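Local atomic coordinates of probable AP endonuclease (PDB entry 6KI3), a protein that probably cuts DNA on the 5' side of abasic sites as a zinc-dependent repair endonuclease of African swine fever virus. Residues A31-F36 with F42-A47; L275-G280 with T290-T295. One frame throughout, in Å; residues are numbered along the deposited sequence.

Contact 1: residues A31-F36 with F42-A47; sequences ANYVAF and FPFKSA
Phe44 lays its ring against that of Tyr33 in an offset stack, and these two residues have the most surface buried where the loop before strand 46-49 returns beneath helix 25-39. The ring centroids are 4.3 Å apart and the planes are tilted by 11°. The overlap is displaced, so that Phe44 CD2 lies above the rim of the Tyr33 ring, 3.3 Å from CZ, while the Tyr33 hydroxyl sits over the face of Phe44. On the other face of Phe44 lies the backbone oxygen of Phe42. Phe36, one helical turn beyond Tyr33, meets Phe44 edge against edge, with its CD2 3.9 Å from Phe44 CE2. Because CG of Tyr33 stands anti to its backbone nitrogen (chi1 156°), the ring leans from the helix toward the strand. Its phenol donates a short bond to the backbone oxygen of Ser46, OH to O 2.6 Å, in the carbonyl plane; Ala9 N supplies a second bond to the same hydroxyl. The rotation of the ring is thereby fixed by polar contacts at its end and by stacking on its face. Ala47 CB packs against Tyr33 CE2 at 3.6 Å. Strand 6-10, helix 25-39 and the parallel neighbouring strand 46-49 follow one another in the chain as a beta-alpha-beta crossover, the unit repeated in a TIM barrel; Tyr33 ties the helix to both strands.

Contact 2: residues L275-G280 with T290-T295; sequences LERNLG and TAEFTT. With ZN (zinc ion), chain J; nucleotides of chain C.
Arg277 and Glu292 form a buried salt bridge between the loop that follows the last barrel strand of this TIM-barrel fold and its closing helix 282-300. The guanidinium meets the carboxylate side-on, their planes 17° apart. NH2 of Arg277 reaches OE2 of Glu292 at 2.8 Å with an N-H...O angle of 148°, while NE shares its hydrogen between OE1 and OE2 of Glu292, each 3.0 Å away. Both oxygens use their syn lone pairs, and OE2 carries two of the three bonds. A bend at chi2 (-59°) turns the arginine chain so that its NE edge faces the acid. Leu275 packs beside this pair: its CD2 touches Glu292 OE2 and also lies over the face of the Phe293 ring, and its CD1 approaches Phe293 CE1 at 3.8 Å.

A second shell holds both charged groups. Leu224 O and Asn225 OD1 accept from NH2 and NH1 of Arg277, and Ser240 OG bonds to Glu292 OE1. This network flanks the metal centre: Asn225 ND2 also reaches OE2 of Glu276, the residue between Leu275 and Arg277, whose zinc ion is shared with Glu147, Asp184 and His223. The phosphate of the abasic-site analogue in chain C completes that site, with its OP2 2.1 Å and Glu276 OE2 2.3 Å from the zinc ion.

In the fold
Contact 1 precedes contact 2 in the chain, the two coming from opposite ends of the barrel sequence, yet their centres lie about 13 Å apart. Strand 6-10 joins them, since it pairs in parallel with both strand 46-49 and strand 272-275 where the sheet closes on itself. Helix 282-300 joins them on the outside: Phe293 meets the rings of Phe42 and Phe44, and Thr290 CG2 touches Phe36 CZ at 3.4 Å. Apolar packing thus runs continuously from the first crossover to the last helix. Strand 272-275 ends at Leu275, next to the zinc ligand Glu276; the seam where the barrel closes therefore runs beside the zinc site that holds the DNA phosphate.

Contact 1: residues A31-F36 with F42-A47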
loop_
_atom_site.group_PDB
_atom_site.type_symbol
_atom_site.label_atom_id
_atom_site.label_comp_id
_atom_site.label_asym_id
_atom_site.label_seq_id
_atom_site.Cartn_x
_atom_site.Cartn_y
_atom_site.Cartn_z
ATOM N N ALA A 31 17.854 -1.585 -5.977
ATOM C CA ALA A 31 18.636 -1.803 -7.191
ATOM C C ALA A 31 18.462 -3.227 -7.705
ATOM O O ALA A 31 18.236 -3.445 -8.901
ATOM C CB ALA A 31 20.111 -1.501 -6.926
ATOM N N ASN A 32 18.561 -4.213 -6.812
ATOM C CA ASN A 32 18.335 -5.597 -7.215
ATOM C C ASN A 32 16.884 -5.819 -7.619
ATOM O O ASN A 32 16.598 -6.594 -8.540
ATOM C CB ASN A 32 18.731 -6.543 -6.083
ATOM C CG ASN A 32 20.183 -6.393 -5.679
ATOM O OD1 ASN A 32 21.006 -5.908 -6.455
ATOM N ND2 ASN A 32 20.506 -6.807 -4.460
ATOM N N TYR A 33 15.953 -5.139 -6.945
ATOM C CA TYR A 33 14.538 -5.265 -7.276
ATOM C C TYR A 33 14.222 -4.648 -8.633
ATOM O O TYR A 33 13.327 -5.130 -9.338
ATOM C CB TYR A 33 13.703 -4.628 -6.164
ATOM C CG TYR A 33 12.325 -4.151 -6.561
ATOM C CD1 TYR A 33 11.234 -5.010 -6.536
ATOM C CD2 TYR A 33 12.107 -2.828 -6.924
ATOM C CE1 TYR A 33 9.970 -4.570 -6.883
ATOM C CE2 TYR A 33 10.852 -2.379 -7.274
ATOM C CZ TYR A 33 9.787 -3.252 -7.250
ATOM O OH TYR A 33 8.537 -2.801 -7.600
ATOM N N VAL A 34 14.941 -3.593 -9.018
ATOM C CA VAL A 34 14.763 -3.022 -10.350
ATOM C C VAL A 34 15.385 -3.929 -11.404
ATOM O O VAL A 34 14.840 -4.096 -12.502
ATOM C CB VAL A 34 15.346 -1.597 -10.398
ATOM C CG1 VAL A 34 15.551 -1.142 -11.836
ATOM C CG2 VAL A 34 14.428 -0.633 -9.664
ATOM N N ALA A 35 16.532 -4.538 -11.087
ATOM C CA ALA A 35 17.141 -5.494 -12.005
ATOM C C ALA A 35 16.217 -6.681 -12.252
ATOM O O ALA A 35 16.065 -7.135 -13.392
ATOM C CB ALA A 35 18.486 -5.967 -11.456
ATOM N N PHE A 36 15.587 -7.192 -11.191
ATOM C CA PHE A 36 14.631 -8.283 -11.344
ATOM C C PHE A 36 13.472 -7.888 -12.250
ATOM O O PHE A 36 12.925 -8.738 -12.962
ATOM C CB PHE A 36 14.119 -8.716 -9.969
ATOM C CG PHE A 36 13.004 -9.722 -10.021
ATOM C CD1 PHE A 36 13.272 -11.063 -10.234
ATOM C CD2 PHE A 36 11.690 -9.326 -9.840
ATOM C CE1 PHE A 36 12.248 -11.989 -10.277
ATOM C CE2 PHE A 36 10.662 -10.246 -9.882
ATOM C CZ PHE A 36 10.942 -11.578 -10.098
ATOM N N PHE A 42 9.014 -6.655 -16.983
ATOM C CA PHE A 42 8.007 -5.783 -16.379
ATOM C C PHE A 42 8.747 -4.645 -15.692
ATOM O O PHE A 42 9.170 -4.776 -14.532
ATOM C CB PHE A 42 7.124 -6.549 -15.396
ATOM C CG PHE A 42 5.817 -5.871 -15.091
ATOM C CD1 PHE A 42 5.735 -4.907 -14.100
ATOM C CD2 PHE A 42 4.669 -6.208 -15.788
ATOM C CE1 PHE A 42 4.533 -4.285 -13.816
ATOM C CE2 PHE A 42 3.463 -5.591 -15.509
ATOM C CZ PHE A 42 3.396 -4.628 -14.521
ATOM N N PRO A 43 8.946 -3.515 -16.374
ATOM C CA PRO A 43 9.653 -2.393 -15.742
ATOM C C PRO A 43 8.878 -1.822 -14.566
ATOM O O PRO A 43 7.851 -1.161 -14.750
ATOM C CB PRO A 43 9.785 -1.375 -16.882
ATOM N N PHE A 44 9.362 -2.085 -13.354
ATOM C CA PHE A 44 8.684 -1.614 -12.154
ATOM C C PHE A 44 8.647 -0.093 -12.119
ATOM O O PHE A 44 9.677 0.570 -12.273
ATOM C CB PHE A 44 9.386 -2.151 -10.906
ATOM C CG PHE A 44 9.283 -3.640 -10.743
ATOM C CD1 PHE A 44 8.115 -4.308 -11.067
ATOM C CD2 PHE A 44 10.360 -4.373 -10.270
ATOM C CE1 PHE A 44 8.019 -5.680 -10.916
ATOM C CE2 PHE A 44 10.270 -5.743 -10.114
ATOM C CZ PHE A 44 9.100 -6.397 -10.440
ATOM N N LYS A 45 7.451 0.457 -11.922
ATOM C CA LYS A 45 7.270 1.894 -11.789
ATOM C C LYS A 45 7.083 2.336 -10.344
ATOM O O LYS A 45 7.167 3.538 -10.066
ATOM C CB LYS A 45 6.071 2.358 -12.625
ATOM N N SER A 46 6.835 1.405 -9.426
ATOM C CA SER A 46 6.633 1.735 -8.023
ATOM C C SER A 46 7.322 0.693 -7.151
ATOM O O SER A 46 7.811 -0.333 -7.633
ATOM C CB SER A 46 5.140 1.825 -7.673
ATOM O OG SER A 46 4.503 0.566 -7.799
ATOM N N ALA A 47 7.359 0.976 -5.852
ATOM C CA ALA A 47 7.934 0.084 -4.854
ATOM C C ALA A 47 7.490 0.561 -3.479
ATOM O O ALA A 47 7.055 1.704 -3.312
ATOM C CB ALA A 47 9.464 0.040 -4.940
#

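Contact 2: residues L275-G280 with T290-T295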
loop_
_atom_site.group_PDB
_atom_site.type_symbol
_atom_site.label_atom_id
_atom_site.label_comp_id
_atom_site.label_asym_id
_atom_site.label_seq_id
_atom_site.Cartn_x
_atom_site.Cartn_y
_atom_site.Cartn_z
ATOM N N LEU A 275 2.179 -4.830 -4.845
ATOM C CA LEU A 275 1.954 -6.211 -4.436
ATOM C C LEU A 275 2.777 -6.496 -3.187
ATOM O O LEU A 275 3.976 -6.204 -3.148
ATOM C CB LEU A 275 2.332 -7.190 -5.552
ATOM C CG LEU A 275 1.442 -7.304 -6.794
ATOM C CD1 LEU A 275 1.578 -6.098 -7.716
ATOM C CD2 LEU A 275 1.752 -8.590 -7.547
ATOM N N GLU A 276 2.138 -7.061 -2.170
ATOM C CA GLU A 276 2.785 -7.320 -0.885
ATOM C C GLU A 276 2.884 -8.830 -0.683
ATOM O O GLU A 276 1.996 -9.455 -0.101
ATOM C CB GLU A 276 2.014 -6.646 0.247
ATOM C CG GLU A 276 1.711 -5.180 -0.011
ATOM C CD GLU A 276 0.951 -4.534 1.130
ATOM O OE1 GLU A 276 1.586 -3.850 1.962
ATOM O OE2 GLU A 276 -0.283 -4.717 1.198
ATOM N N ARG A 277 3.992 -9.393 -1.094
ATOM C CA ARG A 277 4.210 -10.798 -0.946
ATOM C C ARG A 277 5.332 -11.111 -0.027
ATOM O O ARG A 277 6.361 -10.567 -0.142
ATOM C CB ARG A 277 4.559 -11.446 -2.257
ATOM C CG ARG A 277 3.486 -11.491 -3.279
ATOM C CD ARG A 277 2.236 -12.212 -2.898
ATOM N NE ARG A 277 1.275 -11.642 -3.779
ATOM C CZ ARG A 277 0.562 -10.581 -3.505
ATOM N NH1 ARG A 277 0.598 -10.033 -2.335
ATOM N NH2 ARG A 277 -0.229 -10.110 -4.396
ATOM N N ASN A 278 5.095 -12.014 0.872
ATOM C CA ASN A 278 6.088 -12.471 1.754
ATOM C C ASN A 278 6.265 -13.949 1.490
ATOM O O ASN A 278 5.319 -14.679 1.501
ATOM C CB ASN A 278 5.570 -12.376 3.172
ATOM C CG ASN A 278 5.706 -11.012 3.782
ATOM O OD1 ASN A 278 6.150 -10.066 3.156
ATOM N ND2 ASN A 278 5.315 -10.911 5.042
ATOM N N LEU A 279 7.486 -14.373 1.212
ATOM C CA LEU A 279 7.849 -15.777 1.122
ATOM C C LEU A 279 9.141 -15.983 1.902
ATOM O O LEU A 279 9.853 -15.029 2.230
ATOM C CB LEU A 279 7.981 -16.230 -0.346
ATOM C CG LEU A 279 6.632 -16.421 -1.062
ATOM C CD1 LEU A 279 6.751 -17.157 -2.391
ATOM C CD2 LEU A 279 5.649 -17.167 -0.170
ATOM N N GLY A 280 9.429 -17.249 2.215
ATOM C CA GLY A 280 10.508 -17.562 3.138
ATOM C C GLY A 280 11.897 -17.251 2.622
ATOM O O GLY A 280 12.830 -17.136 3.424
ATOM N N THR A 290 7.004 -13.354 -10.629
ATOM C CA THR A 290 7.053 -13.524 -12.078
ATOM C C THR A 290 5.710 -13.991 -12.622
ATOM O O THR A 290 5.280 -13.557 -13.697
ATOM C CB THR A 290 8.150 -14.515 -12.456
ATOM O OG1 THR A 290 7.998 -15.715 -11.689
ATOM C CG2 THR A 290 9.501 -13.919 -12.176
ATOM N N ALA A 291 5.032 -14.877 -11.891
ATOM C CA ALA A 291 3.704 -15.310 -12.309
ATOM C C ALA A 291 2.697 -14.172 -12.212
ATOM O O ALA A 291 1.847 -14.008 -13.095
ATOM C CB ALA A 291 3.253 -16.502 -11.464
ATOM N N GLU A 292 2.785 -13.365 -11.151
ATOM C CA GLU A 292 1.798 -12.312 -10.939
ATOM C C GLU A 292 1.989 -11.156 -11.914
ATOM O O GLU A 292 1.008 -10.559 -12.373
ATOM C CB GLU A 292 1.864 -11.812 -9.497
ATOM C CG GLU A 292 1.434 -12.839 -8.464
ATOM C CD GLU A 292 1.480 -12.297 -7.050
ATOM O OE1 GLU A 292 2.438 -12.622 -6.319
ATOM O OE2 GLU A 292 0.557 -11.547 -6.668
ATOM N N PHE A 293 3.238 -10.821 -12.244
ATOM C CA PHE A 293 3.477 -9.666 -13.102
ATOM C C PHE A 293 3.320 -9.997 -14.581
ATOM O O PHE A 293 2.987 -9.111 -15.375
ATOM C CB PHE A 293 4.862 -9.077 -12.824
ATOM C CG PHE A 293 4.933 -8.287 -11.546
ATOM C CD1 PHE A 293 4.274 -7.073 -11.431
ATOM C CD2 PHE A 293 5.654 -8.755 -10.461
ATOM C CE1 PHE A 293 4.333 -6.343 -10.259
ATOM C CE2 PHE A 293 5.717 -8.030 -9.286
ATOM C CZ PHE A 293 5.055 -6.822 -9.185
ATOM N N THR A 294 3.551 -11.253 -14.975
ATOM C CA THR A 294 3.221 -11.655 -16.340
ATOM C C THR A 294 1.712 -11.675 -16.550
ATOM O O THR A 294 1.222 -11.274 -17.611
ATOM C CB THR A 294 3.826 -13.023 -16.657
ATOM O OG1 THR A 294 3.528 -13.941 -15.597
ATOM C CG2 THR A 294 5.336 -12.917 -16.831
ATOM N N THR A 295 0.961 -12.138 -15.546
ATOM C CA THR A 295 -0.494 -12.057 -15.613
ATOM C C THR A 295 -0.957 -10.605 -15.625
ATOM O O THR A 295 -1.890 -10.248 -16.354
ATOM C CB THR A 295 -1.119 -12.812 -14.438
ATOM O OG1 THR A 295 -0.708 -14.184 -14.478
ATOM C CG2 THR A 295 -2.639 -12.742 -14.501
HETATM ZN ZN ZN J . -1.276 -3.563 2.902
ATOM O "O5'" 3DR C 1 0.946 -5.879 4.893
ATOM P P 3DR C 1 -0.433 -5.340 5.522
ATOM O OP1 3DR C 1 -0.035 -4.066 6.227
ATOM O OP2 3DR C 1 -1.311 -5.141 4.312
ATOM O OP3 3DR C 1 -0.877 -6.441 6.454
ATOM C "C2'" 3DR C 1 5.290 -5.632 4.172
ATOM C "C5'" 3DR C 1 2.168 -5.814 5.624
ATOM C "C4'" 3DR C 1 3.212 -6.634 4.878
ATOM O "O4'" 3DR C 1 3.131 -6.334 3.483
ATOM C "C1'" 3DR C 1 4.405 -5.938 2.972
ATOM C "C3'" 3DR C 1 4.624 -6.325 5.342
ATOM O "O3'" 3DR C 1 5.309 -7.551 5.598
ATOM P P DC C 2 5.467 -8.102 7.099
ATOM O OP1 DC C 2 5.715 -9.557 7.006
ATOM O OP2 DC C 2 4.331 -7.590 7.897
ATOM O "O5'" DC C 2 6.791 -7.388 7.637
ATOM C "C5'" DC C 2 8.055 -7.733 7.092
ATOM C "C4'" DC C 2 9.115 -6.751 7.549
ATOM O "O4'" DC C 2 9.289 -6.857 8.986
ATOM C "C3'" DC C 2 10.496 -6.959 6.945
ATOM O "O3'" DC C 2 11.136 -5.698 6.803
ATOM C "C2'" DC C 2 11.187 -7.836 7.987
ATOM C "C1'" DC C 2 10.598 -7.303 9.288
ATOM N N1 DC C 2 10.499 -8.329 10.364
ATOM C C2 DC C 2 10.734 -7.964 11.695
ATOM O O2 DC C 2 11.027 -6.791 11.956
ATOM N N3 DC C 2 10.634 -8.909 12.662
ATOM C C4 DC C 2 10.314 -10.163 12.340
ATOM N N4 DC C 2 10.227 -11.060 13.328
ATOM C C5 DC C 2 10.069 -10.555 10.990
ATOM C C6 DC C 2 10.171 -9.614 10.045
#